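Local coordinates for protein nitrilotriacetate monooxygenase component B (Bacillus cereus ATCC 14579, PDB 3BPK) that probably binds FMN and serves as the flavin-reductase-like component of a monooxygenase system, at residues P58-S63 with F84-S89; S109-E112 with T117-E120; F165-H170 with G175-E180. One frame throughout, in Å; residues are numbered along the deposited sequence. Where two conformers were deposited one is given.

Contact 1: P58-S63 with F84-S89; sequences PLISVS and FVVHIS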
# COMPACT_ATOMS: atom_id res chain seq x y z
N PRO B 58 6.76 9.82 -10.70
CA PRO B 58 5.67 9.36 -9.81
C PRO B 58 5.22 7.97 -10.21
O PRO B 58 4.71 7.79 -11.31
CB PRO B 58 4.58 10.44 -9.99
CG PRO B 58 4.91 11.14 -11.25
CD PRO B 58 6.41 11.07 -11.42
N LEU B 59 5.46 7.00 -9.31
CA LEU B 59 5.10 5.59 -9.53
C LEU B 59 4.19 5.12 -8.41
O LEU B 59 4.39 5.50 -7.24
CB LEU B 59 6.34 4.68 -9.56
CG LEU B 59 7.37 4.93 -10.66
CD1 LEU B 59 8.58 4.00 -10.49
CD2 LEU B 59 6.77 4.77 -12.06
N ILE B 60 3.17 4.34 -8.79
CA ILE B 60 2.20 3.77 -7.82
C ILE B 60 2.06 2.28 -8.09
O ILE B 60 2.46 1.78 -9.16
CB ILE B 60 0.83 4.47 -7.88
CG1 ILE B 60 0.17 4.30 -9.24
CG2 ILE B 60 1.01 5.98 -7.59
CD1 ILE B 60 -0.53 2.96 -9.46
N SER B 61 1.55 1.56 -7.09
CA SER B 61 1.34 0.10 -7.26
C SER B 61 -0.08 -0.29 -6.91
O SER B 61 -0.67 0.26 -5.97
CB SER B 61 2.30 -0.69 -6.37
OG SER B 61 2.18 -0.29 -5.00
N VAL B 62 -0.60 -1.29 -7.64
CA VAL B 62 -1.90 -1.86 -7.29
C VAL B 62 -1.76 -3.36 -7.51
O VAL B 62 -1.38 -3.79 -8.61
CB VAL B 62 -3.02 -1.35 -8.22
CG1 VAL B 62 -4.36 -1.97 -7.84
CG2 VAL B 62 -3.13 0.16 -8.14
N SER B 63 -1.99 -4.15 -6.46
CA SER B 63 -1.92 -5.61 -6.62
C SER B 63 -3.30 -6.16 -6.94
O SER B 63 -4.23 -6.00 -6.14
CB SER B 63 -1.31 -6.26 -5.39
OG SER B 63 -1.14 -7.64 -5.62
N PHE B 84 -4.11 2.94 -17.72
CA PHE B 84 -5.26 2.80 -16.81
C PHE B 84 -5.35 4.07 -15.99
O PHE B 84 -4.39 4.85 -15.94
CB PHE B 84 -5.13 1.54 -15.91
CG PHE B 84 -3.84 1.45 -15.11
CD1 PHE B 84 -3.82 1.83 -13.75
CD2 PHE B 84 -2.65 0.96 -15.69
CE1 PHE B 84 -2.64 1.72 -12.99
CE2 PHE B 84 -1.48 0.84 -14.92
CZ PHE B 84 -1.47 1.22 -13.59
N VAL B 85 -6.52 4.31 -15.39
CA VAL B 85 -6.63 5.51 -14.53
C VAL B 85 -6.83 5.07 -13.08
O VAL B 85 -7.69 4.20 -12.80
CB VAL B 85 -7.82 6.41 -14.98
CG1 VAL B 85 -7.93 7.70 -14.10
CG2 VAL B 85 -7.67 6.85 -16.46
N VAL B 86 -6.11 5.72 -12.16
CA VAL B 86 -6.24 5.44 -10.73
C VAL B 86 -6.92 6.63 -10.08
O VAL B 86 -6.40 7.76 -10.17
CB VAL B 86 -4.87 5.18 -10.07
CG1 VAL B 86 -5.08 5.01 -8.55
CG2 VAL B 86 -4.22 3.94 -10.69
N HIS B 87 -8.06 6.39 -9.43
CA HIS B 87 -8.79 7.45 -8.76
C HIS B 87 -8.66 7.27 -7.26
O HIS B 87 -8.70 6.13 -6.75
CB HIS B 87 -10.29 7.39 -9.10
CG HIS B 87 -10.59 7.41 -10.56
ND1 HIS B 87 -10.44 6.29 -11.36
CD2 HIS B 87 -11.06 8.39 -11.38
CE1 HIS B 87 -10.79 6.58 -12.61
NE2 HIS B 87 -11.15 7.86 -12.65
N ILE B 88 -8.54 8.38 -6.55
CA ILE B 88 -8.62 8.34 -5.08
C ILE B 88 -10.10 8.15 -4.69
O ILE B 88 -11.01 8.81 -5.24
CB ILE B 88 -8.11 9.66 -4.47
CG1 ILE B 88 -6.63 9.87 -4.85
CG2 ILE B 88 -8.30 9.68 -2.94
CD1 ILE B 88 -5.72 8.69 -4.51
N SER B 89 -10.34 7.21 -3.79
CA SER B 89 -11.69 6.93 -3.28
C SER B 89 -12.00 7.81 -2.10
O SER B 89 -11.21 7.94 -1.16
CB SER B 89 -11.81 5.45 -2.86
OG SER B 89 -11.52 4.58 -3.93
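Ile60 and Val86 meet tip to tip across the inside of the sheet, and everything that passes between the two strands here is apolar. The nearest pair is Ile60 CD1 with Val86 CG2 at 4.0 Å. The same CD1 methyl also lies by the Phe84 ring, 4.3 Å from Phe84 CE1, coming in at the ring edge and near its plane rather than over a face. In the conformer described, one methyl serves both partners. It gets there because Ile60 CG1 sits between the backbone N and the carbonyl carbon (chi1 63°), which sends CD1 out toward 84-89. Two residues on, the CB of Val62 points the same way, but Val62 CG2 stays 4.7 Å from Val86 CG2.

The backbones are not bonded to each other: the CA atoms of Ile60 and Val86 are 9.1 Å apart. Each strand has its own neighbours instead. Residues 58-62 pair with strands 42-54 and 155-168, while Val86 also packs on Ala31 and Phe50, and Phe84 on Leu140. Ile25 of the second subunit touches Ile60, so this interior lies close to the dimer interface.

Two non-adjacent strands of one curled antiparallel sheet, joined through inward-facing aliphatic and aromatic side chains, make the kind of buried core found in the beta-barrel of the flavin-reductase-like, FMN-binding fold.

Contact 2: S109-E112 with T117-E120; sequences SEIE and TPIE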
# COMPACT_ATOMS: atom_id res chain seq x y z
N SER B 109 -19.79 -2.79 -18.35
CA SER B 109 -19.18 -1.63 -17.68
C SER B 109 -19.74 -1.42 -16.29
O SER B 109 -20.91 -1.02 -16.13
CB SER B 109 -19.44 -0.36 -18.51
OG SER B 109 -18.94 0.79 -17.82
N GLU B 110 -18.90 -1.62 -15.27
CA GLU B 110 -19.32 -1.32 -13.90
C GLU B 110 -19.56 0.16 -13.74
O GLU B 110 -20.33 0.58 -12.90
CB GLU B 110 -18.25 -1.74 -12.90
CG GLU B 110 -17.97 -3.24 -12.84
CD GLU B 110 -16.90 -3.71 -13.82
OE1 GLU B 110 -16.47 -2.95 -14.73
OE2 GLU B 110 -16.50 -4.89 -13.69
N ILE B 111 -18.85 0.98 -14.53
CA ILE B 111 -19.00 2.41 -14.47
C ILE B 111 -20.44 2.81 -14.80
O ILE B 111 -21.07 3.56 -14.04
CB ILE B 111 -17.99 3.10 -15.42
CG1 ILE B 111 -16.55 2.77 -14.98
CG2 ILE B 111 -18.24 4.60 -15.50
CD1 ILE B 111 -16.28 2.95 -13.46
N GLU B 112 -20.95 2.29 -15.92
CA GLU B 112 -22.33 2.61 -16.31
C GLU B 112 -23.36 2.00 -15.33
O GLU B 112 -24.37 2.67 -14.96
CB GLU B 112 -22.59 2.21 -17.77
CG GLU B 112 -21.71 2.94 -18.80
CD GLU B 112 -21.97 4.45 -18.93
OE1 GLU B 112 -22.91 4.99 -18.28
OE2 GLU B 112 -21.20 5.10 -19.66
N THR B 117 -19.71 8.60 -14.31
CA THR B 117 -19.67 9.38 -15.56
C THR B 117 -18.28 9.39 -16.18
O THR B 117 -17.35 9.97 -15.59
CB THR B 117 -20.03 10.85 -15.22
OG1 THR B 117 -21.25 10.88 -14.47
CG2 THR B 117 -20.15 11.72 -16.46
N PRO B 118 -18.13 8.76 -17.36
CA PRO B 118 -16.80 8.76 -17.99
C PRO B 118 -16.31 10.18 -18.30
O PRO B 118 -17.09 11.06 -18.66
CB PRO B 118 -17.02 7.98 -19.31
CG PRO B 118 -18.24 7.20 -19.07
CD PRO B 118 -19.12 8.01 -18.15
N ILE B 119 -15.01 10.38 -18.15
CA ILE B 119 -14.37 11.63 -18.56
C ILE B 119 -13.08 11.28 -19.29
O ILE B 119 -12.23 10.53 -18.78
CB ILE B 119 -14.16 12.57 -17.34
CG1 ILE B 119 -13.61 13.92 -17.75
CG2 ILE B 119 -13.23 11.93 -16.27
CD1 ILE B 119 -13.86 15.02 -16.71
N GLU B 120 -12.94 11.80 -20.50
CA GLU B 120 -11.79 11.43 -21.33
C GLU B 120 -10.48 11.93 -20.72
O GLU B 120 -10.43 13.00 -20.08
CB GLU B 120 -11.97 11.93 -22.77
CG GLU B 120 -12.56 10.87 -23.70
CD GLU B 120 -12.96 11.42 -25.07
OE1 GLU B 120 -12.56 12.57 -25.40
OE2 GLU B 120 -13.68 10.71 -25.82
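Glu112 reaches over to Pro118 with its carboxylate: OE2 lies 3.7 Å from Pro118 CG and 3.9 Å from Pro118 CD, a van der Waals contact between an oxygen and ring methylenes. The two side chains cross at about a right angle. What brings the carboxylate there is a bend in the glutamate chain at chi2 (-67°), after CG has been set beside the backbone N; the side chain leaves the helix to one side and its end then closes on the proline. Beneath this exposed pair, Ile111 turns its branch methyl CG2 to the same ring, 4.4 Å from Pro118 CD, and comes equally near the backbone N of Thr117. It also packs on Phe32, Thr34 and Leu42, of strands 28-36 and 42-54, so the short helix 110-113 is seated on the main sheet while the small hairpin formed by 118-119 and 128-129 lies beside it. Ser109 is the N-cap of that helix: its OG accepts from Glu112 N at 3.1 Å and 168°, a nearly straight capping bond, and is also hydrogen-bonded to Leu42 O. The CB of Thr117 points away from the helix, and its OG1 is hydrogen-bonded to Glu131 OE2.

Contact 3: F165-H170 with G175-E180; sequences FHVAEH and GRIHAE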
# COMPACT_ATOMS: atom_id res chain seq x y z
N PHE B 165 -1.87 14.35 -13.43
CA PHE B 165 -2.67 14.46 -12.21
C PHE B 165 -3.85 15.37 -12.53
O PHE B 165 -3.66 16.39 -13.23
CB PHE B 165 -1.91 15.15 -11.11
CG PHE B 165 -0.82 14.33 -10.47
CD1 PHE B 165 -1.12 13.42 -9.46
CD2 PHE B 165 0.52 14.55 -10.81
CE1 PHE B 165 -0.10 12.72 -8.80
CE2 PHE B 165 1.53 13.84 -10.17
CZ PHE B 165 1.21 12.92 -9.16
N HIS B 166 -5.03 15.03 -12.00
CA HIS B 166 -6.22 15.89 -12.07
C HIS B 166 -6.68 16.07 -10.64
O HIS B 166 -6.96 15.08 -9.96
CB HIS B 166 -7.33 15.22 -12.85
CG HIS B 166 -6.98 14.93 -14.28
ND1 HIS B 166 -7.10 15.88 -15.27
CD2 HIS B 166 -6.45 13.83 -14.87
CE1 HIS B 166 -6.69 15.36 -16.42
NE2 HIS B 166 -6.28 14.12 -16.20
N VAL B 167 -6.74 17.31 -10.15
CA VAL B 167 -7.00 17.58 -8.73
C VAL B 167 -8.06 18.65 -8.57
O VAL B 167 -7.93 19.71 -9.18
CB VAL B 167 -5.71 18.03 -7.99
CG1 VAL B 167 -6.01 18.31 -6.51
CG2 VAL B 167 -4.53 17.00 -8.17
N ALA B 168 -9.08 18.40 -7.76
CA ALA B 168 -10.11 19.43 -7.53
C ALA B 168 -9.47 20.70 -6.95
O ALA B 168 -8.70 20.64 -5.99
CB ALA B 168 -11.22 18.90 -6.61
N GLU B 169 -9.79 21.86 -7.55
CA GLU B 169 -9.12 23.09 -7.15
C GLU B 169 -9.36 23.37 -5.66
O GLU B 169 -8.44 23.85 -4.97
CB GLU B 169 -9.55 24.29 -8.01
CG GLU B 169 -8.73 25.57 -7.75
CD GLU B 169 -9.26 26.46 -6.60
OE1 GLU B 169 -10.36 26.20 -6.06
OE2 GLU B 169 -8.55 27.42 -6.24
N HIS B 170 -10.56 23.05 -5.16
CA HIS B 170 -10.84 23.32 -3.75
C HIS B 170 -10.00 22.52 -2.75
O HIS B 170 -9.96 22.89 -1.57
CB HIS B 170 -12.34 23.18 -3.40
CG HIS B 170 -12.82 21.76 -3.37
ND1 HIS B 170 -13.23 21.10 -4.51
CD2 HIS B 170 -12.94 20.88 -2.35
CE1 HIS B 170 -13.59 19.86 -4.19
NE2 HIS B 170 -13.42 19.71 -2.89
N GLY B 175 0.47 23.30 -3.47
CA GLY B 175 1.06 22.02 -3.86
C GLY B 175 0.66 20.87 -2.96
O GLY B 175 1.07 19.71 -3.17
N ARG B 176 -0.14 21.17 -1.95
CA ARG B 176 -0.59 20.18 -1.00
C ARG B 176 -2.08 19.93 -1.14
O ARG B 176 -2.80 20.70 -1.76
CB ARG B 176 -0.24 20.62 0.43
CG ARG B 176 1.28 20.87 0.60
CD ARG B 176 1.69 20.97 2.03
NE ARG B 176 3.01 20.33 2.22
CZ ARG B 176 4.19 20.90 2.02
NH1 ARG B 176 4.28 22.16 1.61
NH2 ARG B 176 5.29 20.19 2.23
N ILE B 177 -2.52 18.80 -0.58
CA ILE B 177 -3.92 18.38 -0.64
C ILE B 177 -4.55 18.51 0.74
O ILE B 177 -3.96 18.02 1.71
CB ILE B 177 -4.03 16.87 -1.10
CG1 ILE B 177 -3.41 16.68 -2.50
CG2 ILE B 177 -5.46 16.38 -1.06
CD1 ILE B 177 -4.10 17.50 -3.60
N HIS B 178 -5.72 19.13 0.82
CA HIS B 178 -6.45 19.23 2.09
C HIS B 178 -7.10 17.91 2.42
O HIS B 178 -8.13 17.55 1.86
CB HIS B 178 -7.51 20.32 2.09
CG HIS B 178 -6.93 21.69 2.09
ND1 HIS B 178 -7.37 22.69 1.24
CD2 HIS B 178 -5.94 22.23 2.83
CE1 HIS B 178 -6.67 23.79 1.47
NE2 HIS B 178 -5.80 23.54 2.42
N ALA B 179 -6.48 17.17 3.34
CA ALA B 179 -6.95 15.83 3.69
C ALA B 179 -8.40 15.84 4.20
O ALA B 179 -9.20 14.98 3.81
CB ALA B 179 -6.00 15.19 4.72
N GLU B 180 -8.74 16.82 5.05
CA GLU B 180 -10.12 16.85 5.56
C GLU B 180 -11.14 17.26 4.51
O GLU B 180 -12.30 16.88 4.60
CB GLU B 180 -10.26 17.71 6.82
CG GLU B 180 -10.37 16.89 8.12
CD GLU B 180 -11.50 15.85 8.12
OE1 GLU B 180 -11.22 14.68 8.49
OE2 GLU B 180 -12.65 16.18 7.71
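Val167 and Ile177 face each other where strand 155-168 ends and the chain comes back after a short connection; their CA atoms are 8.7 Å apart, too far for the backbones to pair directly. Past Ala168 the first segment gives up its extended course for a 3-10 turn at Glu169 and His170. The second segment is extended only at Arg176 and Ile177, before His178 takes the N-cap position of helix 179-182. A second approach, His170 to His178, has its CA atoms 8.4 Å apart.

Among the side chains, the tight spot is Val167 CG1 against Ile177 CD1, at 3.6 Å, with the two side chains crossing obliquely. With chi1 at -180°, Val167 puts CG1 opposite the backbone N, and it is this branch that meets Ile177. The CB of Ile177 does not aim at the other segment, and CD1 closes the distance at the far end of its chain. Nearer the surface, in the conformer described, the His178 ring presents its edge to His170 O, which lies in the ring plane 3.8 Å from His178 ND1, a distance that marks an approach rather than a bond.

Around them, Tyr172 packs on Val167 and Ile134 on Ile177, while residues 165-168 form an antiparallel ladder with a strand of the second subunit. The arrangement is that of the end of a strand of the large antiparallel sheet, followed by a small hairpin, 172-173 with 176-177, folded back over it beside a dimer interface where the sheet runs on between subunits.

The three contacts come in series along the chain, all inside the flavin-reductase-like range. Contact 1 lies in the interior, about 6 Å from the centre of the chain; contacts 2 and 3 sit further out, at about 16 and 19 Å. Contacts 1 and 3 have centres about 16 Å apart and share the large antiparallel sheet, where strands 59-65 and 155-168 are neighbours; they touch through Pro58 CB and Phe165 CZ, 4.3 Å apart, and both reach the second subunit. Contact 2, centre to centre about 17 Å from contact 1 and 22 Å from contact 3, touches neither, nor the other chain. So contacts 1 and 3 border the dimer interface; the segments of contact 2 do not.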